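Local coordinates for protein cytokinin riboside 5'-monophosphate phosphoribohydrolase (Streptomyces coelicolor, PDB 5ZI9) that is a Rossmann-like alpha/beta protein of the SLOG clan, built round a central parallel beta sheet, at residues V107-G110 and A115-A118; A74-G79 and M161-Y166. One frame throughout, in Å; residues are numbered along the deposited sequence.

Interaction 1 of 2, residues V107-G110 and A115-A118; sequences VITG and AMEA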
ATOM      1  N   VAL B 107      14.064  11.741 -26.065  1.00 26.22           N
ATOM      2  CA  VAL B 107      15.394  11.498 -25.559  1.00 27.16           C
ATOM      3  C   VAL B 107      15.425  11.550 -24.044  1.00 27.72           C
ATOM      4  O   VAL B 107      15.060  12.560 -23.464  1.00 26.12           O
ATOM      5  CB  VAL B 107      16.392  12.476 -26.151  1.00 26.87           C
ATOM      6  CG1 VAL B 107      17.799  12.226 -25.585  1.00 26.96           C
ATOM      7  CG2 VAL B 107      16.374  12.319 -27.664  1.00 26.49           C
ATOM      8  N   ILE B 108      15.878  10.455 -23.427  1.00 28.19           N
ATOM      9  CA  ILE B 108      15.991  10.355 -21.968  1.00 28.86           C
ATOM     10  C   ILE B 108      17.443  10.392 -21.551  1.00 26.15           C
ATOM     11  O   ILE B 108      18.237   9.665 -22.085  1.00 25.51           O
ATOM     12  CB  ILE B 108      15.340   9.063 -21.421  1.00 29.72           C
ATOM     13  CG1 ILE B 108      13.835   9.025 -21.715  1.00 28.09           C
ATOM     14  CG2 ILE B 108      15.511   8.998 -19.903  1.00 31.98           C
ATOM     15  CD1 ILE B 108      13.227   7.659 -21.526  1.00 28.08           C
ATOM     16  N   THR B 109      17.791  11.251 -20.604  1.00 25.54           N
ATOM     17  CA  THR B 109      19.146  11.216 -20.041  1.00 26.97           C
ATOM     18  C   THR B 109      19.192  11.300 -18.517  1.00 26.38           C
ATOM     19  O   THR B 109      18.186  11.419 -17.832  1.00 26.33           O
ATOM     20  CB  THR B 109      20.038  12.341 -20.584  1.00 26.44           C
ATOM     21  OG1 THR B 109      19.699  13.551 -19.913  1.00 27.35           O
ATOM     22  CG2 THR B 109      19.892  12.473 -22.079  1.00 26.73           C
ATOM     23  N   GLY B 110      20.397  11.258 -17.980  1.00 26.12           N
ATOM     24  CA  GLY B 110      20.571  11.525 -16.559  1.00 25.08           C
ATOM     25  C   GLY B 110      20.270  12.935 -16.100  1.00 24.19           C
ATOM     26  O   GLY B 110      20.268  13.166 -14.896  1.00 23.84           O
ATOM     27  N   ALA B 115      27.969  15.237 -21.837  1.00 27.85           N
ATOM     28  CA  ALA B 115      27.268  14.472 -22.851  1.00 28.07           C
ATOM     29  C   ALA B 115      25.753  14.336 -22.611  1.00 27.65           C
ATOM     30  O   ALA B 115      24.971  14.248 -23.549  1.00 28.87           O
ATOM     31  CB  ALA B 115      27.914  13.111 -22.955  1.00 26.66           C
ATOM     32  N   MET B 116      25.328  14.299 -21.355  1.00 30.45           N
ATOM     33  CA  MET B 116      23.875  14.262 -21.062  1.00 31.10           C
ATOM     34  C   MET B 116      23.208  15.526 -21.573  1.00 30.07           C
ATOM     35  O   MET B 116      22.196  15.472 -22.264  1.00 29.16           O
ATOM     36  CB  MET B 116      23.610  14.117 -19.549  1.00 30.29           C
ATOM     37  CG  MET B 116      23.776  12.699 -19.029  1.00 30.00           C
ATOM     38  SD  MET B 116      23.905  12.571 -17.245  1.00 26.87           S
ATOM     39  CE  MET B 116      25.522  13.308 -16.999  1.00 29.03           C
ATOM     40  N   GLU B 117      23.808  16.652 -21.208  1.00 31.24           N
ATOM     41  CA  GLU B 117      23.346  17.967 -21.622  1.00 33.60           C
ATOM     42  C   GLU B 117      23.356  18.097 -23.142  1.00 29.80           C
ATOM     43  O   GLU B 117      22.365  18.551 -23.742  1.00 28.34           O
ATOM     44  CB  GLU B 117      24.226  19.018 -20.966  1.00 36.75           C
ATOM     45  CG  GLU B 117      23.850  20.460 -21.263  1.00 39.44           C
ATOM     46  CD  GLU B 117      24.905  21.381 -20.715  1.00 39.52           C
ATOM     47  OE1 GLU B 117      26.058  21.338 -21.212  1.00 38.12           O
ATOM     48  OE2 GLU B 117      24.587  22.098 -19.747  1.00 42.99           O
ATOM     49  N   ALA B 118      24.450  17.635 -23.750  1.00 28.09           N
ATOM     50  CA  ALA B 118      24.565  17.561 -25.224  1.00 27.98           C
ATOM     51  C   ALA B 118      23.354  16.905 -25.849  1.00 27.25           C
ATOM     52  O   ALA B 118      22.695  17.484 -26.718  1.00 26.03           O
ATOM     53  CB  ALA B 118      25.820  16.829 -25.636  1.00 27.14           C
TER

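Interaction 2 of 2, residues A74-G79 and M161-Y166; sequences AISVFG and MMFVKY. With EDO (1,2-ethanediol), chain J.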
ATOM      1  N   ALA B  74      10.986   6.167 -26.572  1.00 32.96           N
ATOM      2  CA  ALA B  74      12.214   6.905 -26.263  1.00 30.99           C
ATOM      3  C   ALA B  74      13.444   6.078 -26.378  1.00 29.07           C
ATOM      4  O   ALA B  74      13.366   4.864 -26.430  1.00 30.37           O
ATOM      5  CB  ALA B  74      12.144   7.475 -24.864  1.00 31.56           C
ATOM      6  N   ILE B  75      14.577   6.766 -26.428  1.00 26.20           N
ATOM      7  CA  ILE B  75      15.900   6.157 -26.336  1.00 25.79           C
ATOM      8  C   ILE B  75      16.631   6.810 -25.163  1.00 23.66           C
ATOM      9  O   ILE B  75      16.552   8.005 -24.989  1.00 23.43           O
ATOM     10  CB  ILE B  75      16.696   6.369 -27.638  1.00 26.22           C
ATOM     11  CG1 ILE B  75      16.066   5.574 -28.784  1.00 26.36           C
ATOM     12  CG2 ILE B  75      18.179   6.046 -27.463  1.00 26.03           C
ATOM     13  CD1 ILE B  75      16.054   4.075 -28.613  1.00 26.73           C
ATOM     14  N   SER B  76      17.333   6.021 -24.370  1.00 22.78           N
ATOM     15  CA  SER B  76      18.046   6.552 -23.214  1.00 23.12           C
ATOM     16  C   SER B  76      19.501   6.725 -23.581  1.00 22.57           C
ATOM     17  O   SER B  76      20.130   5.768 -24.029  1.00 21.35           O
ATOM     18  CB  SER B  76      17.916   5.643 -21.989  1.00 22.83           C
ATOM     19  OG  SER B  76      16.642   5.784 -21.396  1.00 22.46           O
ATOM     20  N   VAL B  77      20.020   7.943 -23.377  1.00 23.39           N
ATOM     21  CA  VAL B  77      21.386   8.305 -23.770  1.00 24.60           C
ATOM     22  C   VAL B  77      22.259   8.566 -22.562  1.00 23.28           C
ATOM     23  O   VAL B  77      21.843   9.220 -21.626  1.00 23.88           O
ATOM     24  CB  VAL B  77      21.381   9.528 -24.717  1.00 24.89           C
ATOM     25  CG1 VAL B  77      22.810   9.890 -25.140  1.00 24.86           C
ATOM     26  CG2 VAL B  77      20.509   9.195 -25.911  1.00 24.22           C
ATOM     27  N   PHE B  78      23.464   8.027 -22.601  1.00 24.26           N
ATOM     28  CA  PHE B  78      24.406   8.069 -21.481  1.00 23.91           C
ATOM     29  C   PHE B  78      25.731   8.514 -22.012  1.00 23.84           C
ATOM     30  O   PHE B  78      26.043   8.377 -23.197  1.00 24.24           O
ATOM     31  CB  PHE B  78      24.599   6.684 -20.844  1.00 25.10           C
ATOM     32  CG  PHE B  78      23.333   6.081 -20.354  1.00 26.75           C
ATOM     33  CD1 PHE B  78      22.841   6.394 -19.089  1.00 28.42           C
ATOM     34  CD2 PHE B  78      22.587   5.247 -21.187  1.00 26.21           C
ATOM     35  CE1 PHE B  78      21.636   5.872 -18.673  1.00 28.83           C
ATOM     36  CE2 PHE B  78      21.412   4.705 -20.756  1.00 26.45           C
ATOM     37  CZ  PHE B  78      20.926   5.031 -19.510  1.00 27.89           C
ATOM     38  N   GLY B  79      26.529   9.006 -21.101  1.00 24.35           N
ATOM     39  CA  GLY B  79      27.828   9.495 -21.436  1.00 25.86           C
ATOM     40  C   GLY B  79      28.309  10.354 -20.305  1.00 27.06           C
ATOM     41  O   GLY B  79      27.523  10.743 -19.433  1.00 28.58           O
ATOM     42  N   MET B 161      15.457   1.621 -13.139  1.00 27.44           N
ATOM     43  CA  MET B 161      14.392   0.946 -13.795  1.00 30.68           C
ATOM     44  C   MET B 161      13.650   1.867 -14.759  1.00 30.34           C
ATOM     45  O   MET B 161      13.115   1.389 -15.742  1.00 34.82           O
ATOM     46  CB  MET B 161      13.477   0.288 -12.782  1.00 33.11           C
ATOM     47  CG  MET B 161      12.143   0.932 -12.540  1.00 36.25           C
ATOM     48  SD  MET B 161      10.925  -0.057 -13.388  1.00 48.13           S
ATOM     49  CE  MET B 161       9.637  -0.094 -12.184  1.00 50.20           C
ATOM     50  N   MET B 162      13.642   3.173 -14.523  1.00 28.52           N
ATOM     51  CA  MET B 162      12.970   4.116 -15.439  1.00 28.62           C
ATOM     52  C   MET B 162      13.688   4.251 -16.828  1.00 29.36           C
ATOM     53  O   MET B 162      13.050   4.446 -17.895  1.00 26.09           O
ATOM     54  CB  MET B 162      12.872   5.487 -14.787  1.00 29.81           C
ATOM     55  CG  MET B 162      12.232   5.508 -13.405  1.00 30.60           C
ATOM     56  SD  MET B 162      10.460   5.398 -13.443  1.00 31.62           S
ATOM     57  CE  MET B 162      10.107   4.869 -11.767  1.00 32.85           C
ATOM     58  N   PHE B 163      15.017   4.128 -16.791  1.00 30.36           N
ATOM     59  CA  PHE B 163      15.861   4.185 -17.976  1.00 28.31           C
ATOM     60  C   PHE B 163      15.530   3.067 -18.918  1.00 26.74           C
ATOM     61  O   PHE B 163      15.618   3.263 -20.099  1.00 29.11           O
ATOM     62  CB  PHE B 163      17.358   4.092 -17.632  1.00 29.07           C
ATOM     63  CG  PHE B 163      17.976   5.379 -17.133  1.00 29.94           C
ATOM     64  CD1 PHE B 163      17.855   6.552 -17.865  1.00 30.87           C
ATOM     65  CD2 PHE B 163      18.738   5.408 -15.969  1.00 29.09           C
ATOM     66  CE1 PHE B 163      18.439   7.730 -17.442  1.00 29.37           C
ATOM     67  CE2 PHE B 163      19.322   6.584 -15.542  1.00 28.34           C
ATOM     68  CZ  PHE B 163      19.177   7.744 -16.278  1.00 29.39           C
ATOM     69  N   VAL B 164      15.168   1.896 -18.409  1.00 26.00           N
ATOM     70  CA  VAL B 164      14.812   0.746 -19.274  1.00 24.75           C
ATOM     71  C   VAL B 164      13.352   0.684 -19.666  1.00 24.11           C
ATOM     72  O   VAL B 164      13.022   0.446 -20.800  1.00 25.82           O
ATOM     73  CB  VAL B 164      15.206  -0.564 -18.608  1.00 23.10           C
ATOM     74  CG1 VAL B 164      14.822  -1.751 -19.485  1.00 21.24           C
ATOM     75  CG2 VAL B 164      16.720  -0.538 -18.355  1.00 24.48           C
ATOM     76  N   LYS B 165      12.487   0.915 -18.704  1.00 26.47           N
ATOM     77  CA  LYS B 165      11.048   0.809 -18.877  1.00 27.54           C
ATOM     78  C   LYS B 165      10.499   1.741 -19.944  1.00 27.25           C
ATOM     79  O   LYS B 165       9.551   1.387 -20.636  1.00 28.50           O
ATOM     80  CB  LYS B 165      10.352   1.091 -17.522  1.00 28.97           C
ATOM     81  CG  LYS B 165       8.828   0.916 -17.525  1.00 29.76           C
ATOM     82  CD  LYS B 165       8.199   1.249 -16.170  1.00 30.69           C
ATOM     83  CE  LYS B 165       6.831   1.903 -16.311  1.00 33.23           C
ATOM     84  NZ  LYS B 165       5.753   0.913 -16.102  1.00 35.24           N
ATOM     85  N   TYR B 166      11.042   2.951 -20.024  1.00 27.62           N
ATOM     86  CA  TYR B 166      10.495   3.979 -20.930  1.00 26.91           C
ATOM     87  C   TYR B 166      11.296   4.096 -22.211  1.00 27.94           C
ATOM     88  O   TYR B 166      10.959   4.922 -23.064  1.00 32.43           O
ATOM     89  CB  TYR B 166      10.373   5.351 -20.231  1.00 24.28           C
ATOM     90  CG  TYR B 166       9.349   5.305 -19.161  1.00 24.73           C
ATOM     91  CD1 TYR B 166       8.011   5.456 -19.452  1.00 23.59           C
ATOM     92  CD2 TYR B 166       9.707   5.020 -17.830  1.00 27.04           C
ATOM     93  CE1 TYR B 166       7.053   5.372 -18.464  1.00 24.69           C
ATOM     94  CE2 TYR B 166       8.740   4.892 -16.833  1.00 25.57           C
ATOM     95  CZ  TYR B 166       7.432   5.083 -17.161  1.00 25.96           C
ATOM     96  OH  TYR B 166       6.493   4.962 -16.203  1.00 26.02           O
TER
HETATM   97  C1  EDO J 500      25.246   8.229 -15.584  1.00 38.80           C
HETATM   98  O1  EDO J 500      23.857   8.651 -15.693  1.00 38.20           O
HETATM   99  C2  EDO J 500      26.110   8.964 -16.638  1.00 38.20           C
HETATM  100  O2  EDO J 500      25.474   8.992 -17.935  1.00 33.97           O

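Interaction 1 of 2, residues V107-G110 and A115-A118
Thr109 OG1, lying 4.0 Å from Met116 CB, is the polar atom around which this contact is arranged, although the groups that bond to it, Gly111 N and Asn120 OD1, lie just beyond the two segments. The amide N-H of Gly111 can only donate, and OD1 of Asn120 is an acceptor, so the hydroxyl probably accepts from the first and donates to the second. Its torsion explains the placement: with chi1 at 78°, OG1 stands between the backbone N and the carbonyl carbon of Thr109, while the methyl lies beside the N. That methyl approaches the helix backbone, with CG2 of Thr109 3.8 Å from the O of Met116, a distance of plain van der Waals contact.

Met116 crosses the end of strand 106-109 from the helix side. Its CG, beside the backbone N and anti to the carbonyl carbon (chi1 -79°), directs the chain toward the strand end, where CG lies 3.8 Å from Gly110 N. The sulfur goes further and rests on the glycine, SD of Met116 to CA of Gly110 measuring 3.6 Å; such closeness is possible because no side chain projects from that CA. The Met116 side chain also comes within about 4 Å, nearest atoms, of a bound 1,2-ethanediol, probably from the crystallisation liquor.

The strand, glycine-containing turn and helix begin the unit that continues to strand 130-135, and Gly110 and Ala115, with Gly112 between them, match a GxGxxA sequence consistent with a Rossmann-type strand-turn-helix. Across the two segments no hydrogen bond forms: the 137 Å² buried between them is van der Waals contact, whereas the threonine hydroxyl serves to tie the strand end to the turn and to Asn120 of helix 115-125.

Interaction 2 of 2, residues A74-G79 and M161-Y166
Phe78 and Phe163 make an edge-to-face pair, the edge of the first ring set against the face of the second. The centroids are 4.9 Å apart and the planes meet at 68°; CE1 of Phe78 stands over the centre of the Phe163 ring, 3.7 Å above its plane. Next to this pair is the polar part of the buried core. Ser76 OG donates to the backbone O of Phe163 over 3.0 Å, and the C=O...donor angle of 126°, in the carbonyl plane, places it on a lone pair. The Ser76 hydroxyl, turned beside its own backbone N (chi1 -76°), also borders the edge of the Phe163 ring, so one hydroxyl meets both the carbonyl and the ring of Phe163.

Packing is looser at the other end, where the Tyr166 side chain comes no nearer than 5.4 Å to segment 74-79 and its backbone O alone meets Ala74 CB, at 3.3 Å. There the helix ends: Lys165 forms a salt bridge with Asp50 of a neighbouring subunit, and Tyr166 is partly exposed. Beyond Phe78, O2 of a 1,2-ethanediol, probably a crystallisation molecule, lies at the ring edge, donates to Gly79 O at 3.1 Å and takes a weak bond from Gly79 N.

A helix laid across a central parallel strand and leading into its neighbour, strand 167-172, is the arrangement of a Rossmann-like alpha/beta/alpha sandwich.

Strands 106-109 and 74-78 are neighbours in the parallel sheet, and the backbone of Ile108 joins them, its N lying 3.0 Å from Ile75 O and its O 2.8 Å from Val77 N, probably as hydrogen bonds. The two contacts use opposite faces: Thr109 points to helix 115-125, whereas Ile108 packs on Ala74 and Ser76 on the side of helix 156-165. Interaction 1 is local, partly buried and apolar across its segments; interaction 2, more deeply buried, brings together elements distant in sequence through an aromatic pair and a side-chain hydrogen bond. Along the chain, interaction 1 is nested within the loop that interaction 2 closes.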